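Local coordinates for Non-structural polyprotein (Sindbis virus, PDB 4GUA) that joins a probable cysteine protease of family C9 to a macro domain and a zinc-binding domain in a viral precursor of nsP2 and nsP3, at residues C60-G65 against G126-L131; Q311-R316 against E506-D511. One frame throughout, in Å; residues are numbered along the deposited sequence.

Contact 1: C60-G65 against G126-L131; sequences CIKFFG and GTQLDL
Phe63 and Gln128 give the two biggest shares of the buried surface, with Phe64 close behind, where the short strand 128-129 meets the C-terminal turn of helix 52-64. Carbonyl groups in the last turn of a helix lack helical N-H partners ahead of them, and here two find donors across the contact. Leu129 N reaches Phe63 O at 2.8 Å, and Gln128 NE2 gives a hydrogen bond of 2.7 Å to Lys62 O. In Gln128, chi1 (-177°) sets CG anti to the backbone N, and the extended chain beyond CG carries the amide alongside Lys62. The carbonyl oxygen lies near the amide plane of Gln128, while NE2 is tilted 27° from the plane of the carbonyl. OE1 takes a hydrogen bond from Arg137 and NE2 also gives one to Ser140 O, partners consistent with the modelled orientation of this amide.

The Phe63 ring presents its edge to the carbonyls of Gly126 and Thr127: CD2 is 3.5 Å from Thr127 O, and CE2 is 3.6 Å from Gly126 O. Phe64 likewise meets the strand edge-on, with CD1 3.9 Å from Leu129 CD2.

Gly65, with positive phi, takes the chain out of the helix. Beyond the pair, helix 119-122 packs on Phe64 and Leu129, helix 237-257 touches Ile61 and Lys62, and strand 136-137 runs antiparallel to strand 128-129.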
ATOM      1  N   CYS A  60      -4.104  20.300   7.329  1.00 56.12           N
ATOM      2  CA  CYS A  60      -4.561  20.584   5.985  1.00 51.28           C
ATOM      3  C   CYS A  60      -5.960  19.988   5.797  1.00 56.52           C
ATOM      4  O   CYS A  60      -6.882  20.669   5.341  1.00 57.26           O
ATOM      5  CB  CYS A  60      -3.580  20.002   4.967  1.00 46.26           C
ATOM      6  SG  CYS A  60      -3.965  20.399   3.252  1.00 62.22           S
ATOM      7  N   ILE A  61      -6.135  18.728   6.187  1.00 50.57           N
ATOM      8  CA  ILE A  61      -7.439  18.097   6.050  1.00 51.94           C
ATOM      9  C   ILE A  61      -8.481  18.843   6.872  1.00 50.97           C
ATOM     10  O   ILE A  61      -9.604  19.052   6.429  1.00 45.67           O
ATOM     11  CB  ILE A  61      -7.432  16.636   6.521  1.00 53.00           C
ATOM     12  CG1 ILE A  61      -6.467  15.798   5.686  1.00 48.29           C
ATOM     13  CG2 ILE A  61      -8.845  16.052   6.444  1.00 53.11           C
ATOM     14  CD1 ILE A  61      -6.378  14.354   6.147  1.00 43.78           C
ATOM     15  N   LYS A  62      -8.108  19.244   8.079  1.00 52.73           N
ATOM     16  CA  LYS A  62      -9.057  19.888   8.972  1.00 54.18           C
ATOM     17  C   LYS A  62      -9.529  21.252   8.479  1.00 56.89           C
ATOM     18  O   LYS A  62     -10.703  21.560   8.588  1.00 63.64           O
ATOM     19  CB  LYS A  62      -8.469  19.997  10.378  1.00 55.06           C
ATOM     20  CG  LYS A  62      -8.655  18.744  11.215  1.00 52.17           C
ATOM     21  CD  LYS A  62     -10.139  18.476  11.458  1.00 49.40           C
ATOM     22  CE  LYS A  62     -10.385  17.106  12.026  1.00 41.04           C
ATOM     23  NZ  LYS A  62     -10.320  16.108  10.933  1.00 43.31           N
ATOM     24  N   PHE A  63      -8.627  22.072   7.951  1.00 54.16           N
ATOM     25  CA  PHE A  63      -9.011  23.394   7.446  1.00 55.82           C
ATOM     26  C   PHE A  63      -9.603  23.387   6.034  1.00 56.46           C
ATOM     27  O   PHE A  63     -10.607  24.038   5.775  1.00 63.06           O
ATOM     28  CB  PHE A  63      -7.820  24.358   7.495  1.00 57.04           C
ATOM     29  CG  PHE A  63      -7.603  24.979   8.841  1.00 58.72           C
ATOM     30  CD1 PHE A  63      -6.810  24.358   9.789  1.00 63.12           C
ATOM     31  CD2 PHE A  63      -8.212  26.178   9.167  1.00 53.95           C
ATOM     32  CE1 PHE A  63      -6.621  24.929  11.034  1.00 61.96           C
ATOM     33  CE2 PHE A  63      -8.030  26.749  10.408  1.00 51.11           C
ATOM     34  CZ  PHE A  63      -7.234  26.123  11.345  1.00 55.54           C
ATOM     35  N   PHE A  64      -8.930  22.705   5.115  1.00 51.66           N
ATOM     36  CA  PHE A  64      -9.319  22.708   3.706  1.00 49.19           C
ATOM     37  C   PHE A  64     -10.059  21.455   3.200  1.00 54.66           C
ATOM     38  O   PHE A  64     -10.392  21.364   2.019  1.00 53.58           O
ATOM     39  CB  PHE A  64      -8.089  22.999   2.853  1.00 46.32           C
ATOM     40  CG  PHE A  64      -7.279  24.158   3.365  1.00 57.84           C
ATOM     41  CD1 PHE A  64      -7.845  25.415   3.480  1.00 58.11           C
ATOM     42  CD2 PHE A  64      -5.962  23.988   3.749  1.00 62.65           C
ATOM     43  CE1 PHE A  64      -7.116  26.482   3.958  1.00 55.17           C
ATOM     44  CE2 PHE A  64      -5.229  25.056   4.226  1.00 64.91           C
ATOM     45  CZ  PHE A  64      -5.810  26.304   4.328  1.00 60.33           C
ATOM     46  N   GLY A  65     -10.307  20.492   4.081  1.00 52.43           N
ATOM     47  CA  GLY A  65     -10.987  19.265   3.691  1.00 49.52           C
ATOM     48  C   GLY A  65     -10.283  18.409   2.644  1.00 51.79           C
ATOM     49  O   GLY A  65     -10.924  17.608   1.962  1.00 51.65           O
ATOM     50  N   GLY A 126      -8.283  31.864   8.145  1.00 67.24           N
ATOM     51  CA  GLY A 126      -8.212  31.161   9.411  1.00 65.31           C
ATOM     52  C   GLY A 126      -9.456  30.386   9.791  1.00 64.93           C
ATOM     53  O   GLY A 126      -9.604  29.944  10.939  1.00 65.78           O
ATOM     54  N   THR A 127     -10.324  30.149   8.817  1.00 64.41           N
ATOM     55  CA  THR A 127     -11.583  29.482   9.099  1.00 64.52           C
ATOM     56  C   THR A 127     -11.544  28.098   8.486  1.00 58.00           C
ATOM     57  O   THR A 127     -10.821  27.858   7.520  1.00 58.26           O
ATOM     58  CB  THR A 127     -12.800  30.252   8.524  1.00 72.74           C
ATOM     59  OG1 THR A 127     -12.569  30.590   7.146  1.00 75.50           O
ATOM     60  CG2 THR A 127     -13.074  31.507   9.339  1.00 70.40           C
ATOM     61  N   GLN A 128     -12.302  27.183   9.078  1.00 56.20           N
ATOM     62  CA  GLN A 128     -12.458  25.841   8.542  1.00 58.13           C
ATOM     63  C   GLN A 128     -13.472  25.850   7.398  1.00 60.65           C
ATOM     64  O   GLN A 128     -14.589  26.345   7.543  1.00 62.27           O
ATOM     65  CB  GLN A 128     -12.911  24.899   9.650  1.00 56.53           C
ATOM     66  CG  GLN A 128     -13.028  23.458   9.232  1.00 59.01           C
ATOM     67  CD  GLN A 128     -13.334  22.556  10.408  1.00 61.21           C
ATOM     68  OE1 GLN A 128     -14.117  22.916  11.276  1.00 62.56           O
ATOM     69  NE2 GLN A 128     -12.722  21.382  10.443  1.00 66.45           N
ATOM     70  N   LEU A 129     -13.081  25.293   6.260  1.00 55.70           N
ATOM     71  CA  LEU A 129     -13.949  25.252   5.095  1.00 53.12           C
ATOM     72  C   LEU A 129     -14.796  23.987   5.059  1.00 58.94           C
ATOM     73  O   LEU A 129     -14.299  22.894   5.311  1.00 63.48           O
ATOM     74  CB  LEU A 129     -13.110  25.311   3.821  1.00 50.03           C
ATOM     75  CG  LEU A 129     -12.706  26.700   3.323  1.00 48.32           C
ATOM     76  CD1 LEU A 129     -12.507  27.656   4.477  1.00 47.61           C
ATOM     77  CD2 LEU A 129     -11.451  26.612   2.471  1.00 43.06           C
ATOM     78  N   ASP A 130     -16.086  24.146   4.786  1.00 65.74           N
ATOM     79  CA  ASP A 130     -16.930  23.013   4.442  1.00 67.34           C
ATOM     80  C   ASP A 130     -17.034  23.019   2.918  1.00 69.88           C
ATOM     81  O   ASP A 130     -17.688  23.888   2.351  1.00 73.85           O
ATOM     82  CB  ASP A 130     -18.320  23.156   5.064  1.00 63.50           C
ATOM     83  CG  ASP A 130     -19.155  21.884   4.936  1.00 70.86           C
ATOM     84  OD1 ASP A 130     -18.935  21.107   3.981  1.00 69.11           O
ATOM     85  OD2 ASP A 130     -20.049  21.665   5.782  1.00 76.65           O
ATOM     86  N   LEU A 131     -16.398  22.057   2.254  1.00 67.14           N
ATOM     87  CA  LEU A 131     -16.333  22.069   0.790  1.00 69.34           C
ATOM     88  C   LEU A 131     -17.667  21.757   0.112  1.00 71.80           C
ATOM     89  O   LEU A 131     -17.898  22.138  -1.042  1.00 64.88           O
ATOM     90  CB  LEU A 131     -15.290  21.072   0.295  1.00 67.29           C
ATOM     91  CG  LEU A 131     -13.840  21.334   0.693  1.00 66.42           C
ATOM     92  CD1 LEU A 131     -12.930  20.337  -0.011  1.00 67.55           C
ATOM     93  CD2 LEU A 131     -13.427  22.762   0.390  1.00 63.45           C
TER

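Contact 2: Q311-R316 against E506-D511; sequences QLDNSR and ELKDED
Lys508 and Asp313 join two loops through the backbone, Lys508 N giving a nearly straight 2.8 Å hydrogen bond to Asp313 O. Segment 311-316 leaves strand 305-312 of the seven-stranded sheet with order 3-2-1-4-5-7-6, an arrangement familiar from Rossmann-like methyltransferases and consistent with the methyltransferase-like part of nsP2. Segment 506-511 follows helix 488-502 and contains an Asx turn, in which Asp509 OD2 accepts from Asp511 N.

The side chain of Lys508 illustrates how a long aliphatic stem can lie against a neighbouring loop although its amine has only a weak partner there. CB lies 3.8 Å from Arg316 NE. CG stays near Asp313 O, and CD sits over one face of the Arg316 guanidinium, offset toward the rim; the two side chains cross at about a right angle. A bend at chi3 (-88°) turns CE away from the extended course, and CE settles 3.4 Å from Ser315 CB, also near Asp313 OD2. At the tip, NZ makes a weak hydrogen bond to Ser315 OG. The carboxylate of Asp313 is too distant from NZ for a salt bridge and pairs instead with Arg318; the like charge of Arg316 would tend to work against the protonated amine, and the Asp313 carboxylate to offset it.

Leu507 CD2 adds an apolar touch on Leu312 CG. Asn314, whose OD1 accepts from Lys287 NZ, uses ND2 twice across the contact: to Asp509 O at 2.8 Å and to Asp511 O at 2.9 Å, lying above both carbonyl planes.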
ATOM      1  N   GLN A 311       8.068 -13.079   8.867  1.00 62.24           N
ATOM      2  CA  GLN A 311       9.420 -13.329   8.371  1.00 56.59           C
ATOM      3  C   GLN A 311      10.220 -12.086   7.995  1.00 57.89           C
ATOM      4  O   GLN A 311      10.314 -11.733   6.815  1.00 53.64           O
ATOM      5  CB  GLN A 311       9.388 -14.283   7.185  1.00 61.57           C
ATOM      6  CG  GLN A 311       8.917 -15.673   7.520  1.00 62.21           C
ATOM      7  CD  GLN A 311       8.951 -16.573   6.307  1.00 70.10           C
ATOM      8  OE1 GLN A 311       9.752 -17.499   6.233  1.00 68.21           O
ATOM      9  NE2 GLN A 311       8.082 -16.294   5.335  1.00 76.15           N
ATOM     10  N   LEU A 312      10.772 -11.413   9.003  1.00 63.75           N
ATOM     11  CA  LEU A 312      11.555 -10.203   8.771  1.00 62.62           C
ATOM     12  C   LEU A 312      12.925 -10.539   8.211  1.00 58.62           C
ATOM     13  O   LEU A 312      13.723 -11.188   8.877  1.00 59.97           O
ATOM     14  CB  LEU A 312      11.781  -9.503  10.114  1.00 61.64           C
ATOM     15  CG  LEU A 312      12.886  -8.442  10.184  1.00 58.11           C
ATOM     16  CD1 LEU A 312      12.414  -7.148   9.561  1.00 60.24           C
ATOM     17  CD2 LEU A 312      13.316  -8.218  11.621  1.00 53.03           C
ATOM     18  N   ASP A 313      13.179 -10.133   6.968  1.00 57.45           N
ATOM     19  CA  ASP A 313      14.538 -10.061   6.433  1.00 63.95           C
ATOM     20  C   ASP A 313      15.061  -8.621   6.286  1.00 68.67           C
ATOM     21  O   ASP A 313      16.210  -8.402   5.885  1.00 68.55           O
ATOM     22  CB  ASP A 313      14.642 -10.823   5.113  1.00 69.81           C
ATOM     23  CG  ASP A 313      13.716 -10.279   4.051  1.00 74.94           C
ATOM     24  OD1 ASP A 313      13.207  -9.150   4.222  1.00 76.31           O
ATOM     25  OD2 ASP A 313      13.484 -10.984   3.044  1.00 76.06           O
ATOM     26  N   ASN A 314      14.208  -7.646   6.591  1.00 67.35           N
ATOM     27  CA  ASN A 314      14.543  -6.228   6.425  1.00 67.39           C
ATOM     28  C   ASN A 314      15.136  -5.916   5.048  1.00 67.06           C
ATOM     29  O   ASN A 314      16.180  -5.274   4.924  1.00 65.67           O
ATOM     30  CB  ASN A 314      15.513  -5.766   7.517  1.00 68.52           C
ATOM     31  CG  ASN A 314      15.699  -4.259   7.533  1.00 64.41           C
ATOM     32  OD1 ASN A 314      14.779  -3.502   7.226  1.00 63.19           O
ATOM     33  ND2 ASN A 314      16.902  -3.820   7.867  1.00 68.55           N
ATOM     34  N   SER A 315      14.439  -6.347   4.008  1.00 71.41           N
ATOM     35  CA  SER A 315      14.903  -6.151   2.645  1.00 75.39           C
ATOM     36  C   SER A 315      14.828  -4.672   2.274  1.00 81.99           C
ATOM     37  O   SER A 315      14.036  -3.900   2.818  1.00 80.34           O
ATOM     38  CB  SER A 315      14.062  -6.976   1.667  1.00 75.54           C
ATOM     39  OG  SER A 315      14.450  -6.737   0.323  1.00 70.79           O
ATOM     40  N   ARG A 316      15.688  -4.304   1.337  1.00 84.63           N
ATOM     41  CA  ARG A 316      15.795  -2.951   0.819  1.00 82.32           C
ATOM     42  C   ARG A 316      14.909  -2.805  -0.422  1.00 82.19           C
ATOM     43  O   ARG A 316      13.987  -1.982  -0.470  1.00 83.27           O
ATOM     44  CB  ARG A 316      17.253  -2.576   0.495  1.00 87.00           C
ATOM     45  CG  ARG A 316      18.195  -3.676  -0.057  1.00 98.89           C
ATOM     46  CD  ARG A 316      18.504  -4.859   0.868  1.00 92.74           C
ATOM     47  NE  ARG A 316      19.057  -5.998   0.135  1.00 84.80           N
ATOM     48  CZ  ARG A 316      18.397  -6.728  -0.755  1.00 75.39           C
ATOM     49  NH1 ARG A 316      17.144  -6.470  -1.044  1.00 73.62           N
ATOM     50  NH2 ARG A 316      18.998  -7.737  -1.361  1.00 80.58           N
ATOM     51  N   GLU A 506      18.635 -14.686   8.398  1.00 92.66           N
ATOM     52  CA  GLU A 506      19.460 -13.487   8.540  1.00 94.26           C
ATOM     53  C   GLU A 506      18.924 -12.294   7.753  1.00 85.01           C
ATOM     54  O   GLU A 506      18.178 -12.453   6.787  1.00 85.27           O
ATOM     55  CB  GLU A 506      20.889 -13.777   8.098  1.00101.43           C
ATOM     56  CG  GLU A 506      20.992 -14.212   6.656  1.00109.74           C
ATOM     57  CD  GLU A 506      22.416 -14.502   6.245  1.00118.11           C
ATOM     58  OE1 GLU A 506      23.282 -14.591   7.142  1.00121.72           O
ATOM     59  OE2 GLU A 506      22.670 -14.640   5.029  1.00119.52           O
ATOM     60  N   LEU A 507      19.341 -11.103   8.170  1.00 72.06           N
ATOM     61  CA  LEU A 507      18.915  -9.852   7.553  1.00 60.81           C
ATOM     62  C   LEU A 507      19.648  -9.541   6.254  1.00 62.93           C
ATOM     63  O   LEU A 507      20.827  -9.836   6.112  1.00 65.29           O
ATOM     64  CB  LEU A 507      19.144  -8.703   8.527  1.00 56.49           C
ATOM     65  CG  LEU A 507      18.428  -8.857   9.868  1.00 59.53           C
ATOM     66  CD1 LEU A 507      18.472  -7.557  10.661  1.00 54.50           C
ATOM     67  CD2 LEU A 507      16.993  -9.317   9.658  1.00 65.50           C
ATOM     68  N   LYS A 508      18.938  -8.942   5.302  1.00 69.91           N
ATOM     69  CA  LYS A 508      19.562  -8.529   4.052  1.00 77.31           C
ATOM     70  C   LYS A 508      20.170  -7.128   4.187  1.00 77.63           C
ATOM     71  O   LYS A 508      20.981  -6.709   3.363  1.00 77.34           O
ATOM     72  CB  LYS A 508      18.542  -8.574   2.913  1.00 79.09           C
ATOM     73  CG  LYS A 508      17.971  -9.964   2.661  1.00 82.34           C
ATOM     74  CD  LYS A 508      17.512 -10.135   1.222  1.00 87.48           C
ATOM     75  CE  LYS A 508      16.073  -9.700   1.036  1.00 94.13           C
ATOM     76  NZ  LYS A 508      15.612  -9.868  -0.374  1.00100.23           N
ATOM     77  N   ASP A 509      19.773  -6.419   5.240  1.00 75.18           N
ATOM     78  CA  ASP A 509      20.365  -5.141   5.605  1.00 69.13           C
ATOM     79  C   ASP A 509      20.168  -4.938   7.103  1.00 73.04           C
ATOM     80  O   ASP A 509      19.189  -5.417   7.674  1.00 71.02           O
ATOM     81  CB  ASP A 509      19.723  -3.998   4.820  1.00 70.90           C
ATOM     82  CG  ASP A 509      20.456  -2.675   5.005  1.00 77.42           C
ATOM     83  OD1 ASP A 509      21.488  -2.464   4.333  1.00 81.23           O
ATOM     84  OD2 ASP A 509      19.996  -1.842   5.814  1.00 76.45           O
ATOM     85  N   GLU A 510      21.103  -4.254   7.748  1.00 80.90           N
ATOM     86  CA  GLU A 510      21.017  -4.071   9.190  1.00 82.97           C
ATOM     87  C   GLU A 510      20.350  -2.762   9.620  1.00 79.03           C
ATOM     88  O   GLU A 510      20.100  -2.562  10.805  1.00 77.72           O
ATOM     89  CB  GLU A 510      22.397  -4.223   9.826  1.00 89.46           C
ATOM     90  CG  GLU A 510      22.708  -5.663  10.194  1.00 97.19           C
ATOM     91  CD  GLU A 510      23.935  -5.798  11.074  1.00111.19           C
ATOM     92  OE1 GLU A 510      24.806  -4.896  11.053  1.00110.08           O
ATOM     93  OE2 GLU A 510      24.021  -6.814  11.800  1.00119.01           O
ATOM     94  N   ASP A 511      20.062  -1.870   8.674  1.00 81.08           N
ATOM     95  CA  ASP A 511      19.442  -0.593   9.031  1.00 82.17           C
ATOM     96  C   ASP A 511      17.929  -0.745   9.149  1.00 78.02           C
ATOM     97  O   ASP A 511      17.225  -0.996   8.170  1.00 74.33           O
ATOM     98  CB  ASP A 511      19.773   0.490   8.004  1.00 82.78           C
ATOM     99  CG  ASP A 511      19.383   1.879   8.478  1.00 81.67           C
ATOM    100  OD1 ASP A 511      18.557   1.980   9.414  1.00 75.63           O
ATOM    101  OD2 ASP A 511      19.906   2.870   7.924  1.00 85.09           O
TER

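How the contacts relate
From the N terminus, the chain first meets contact 1, which closes a loop of 60 residues within the family C9 peptidase range. Only after it is complete does the chain build the seven-stranded sheet from which contact 2 starts. The 189 residues that contact 2 then spans include the six-stranded sheet of the macro domain, and 506-511, in the loop after helix 488-502, comes back to the end of strand 305-312, next to the sheet's outermost strand 288-294. The two closures are in series, neither nested nor crossed. Their centres lie about 41 Å apart on opposite sides of the chain's centre: one contact is local to the protease, the other probably joins successive domains.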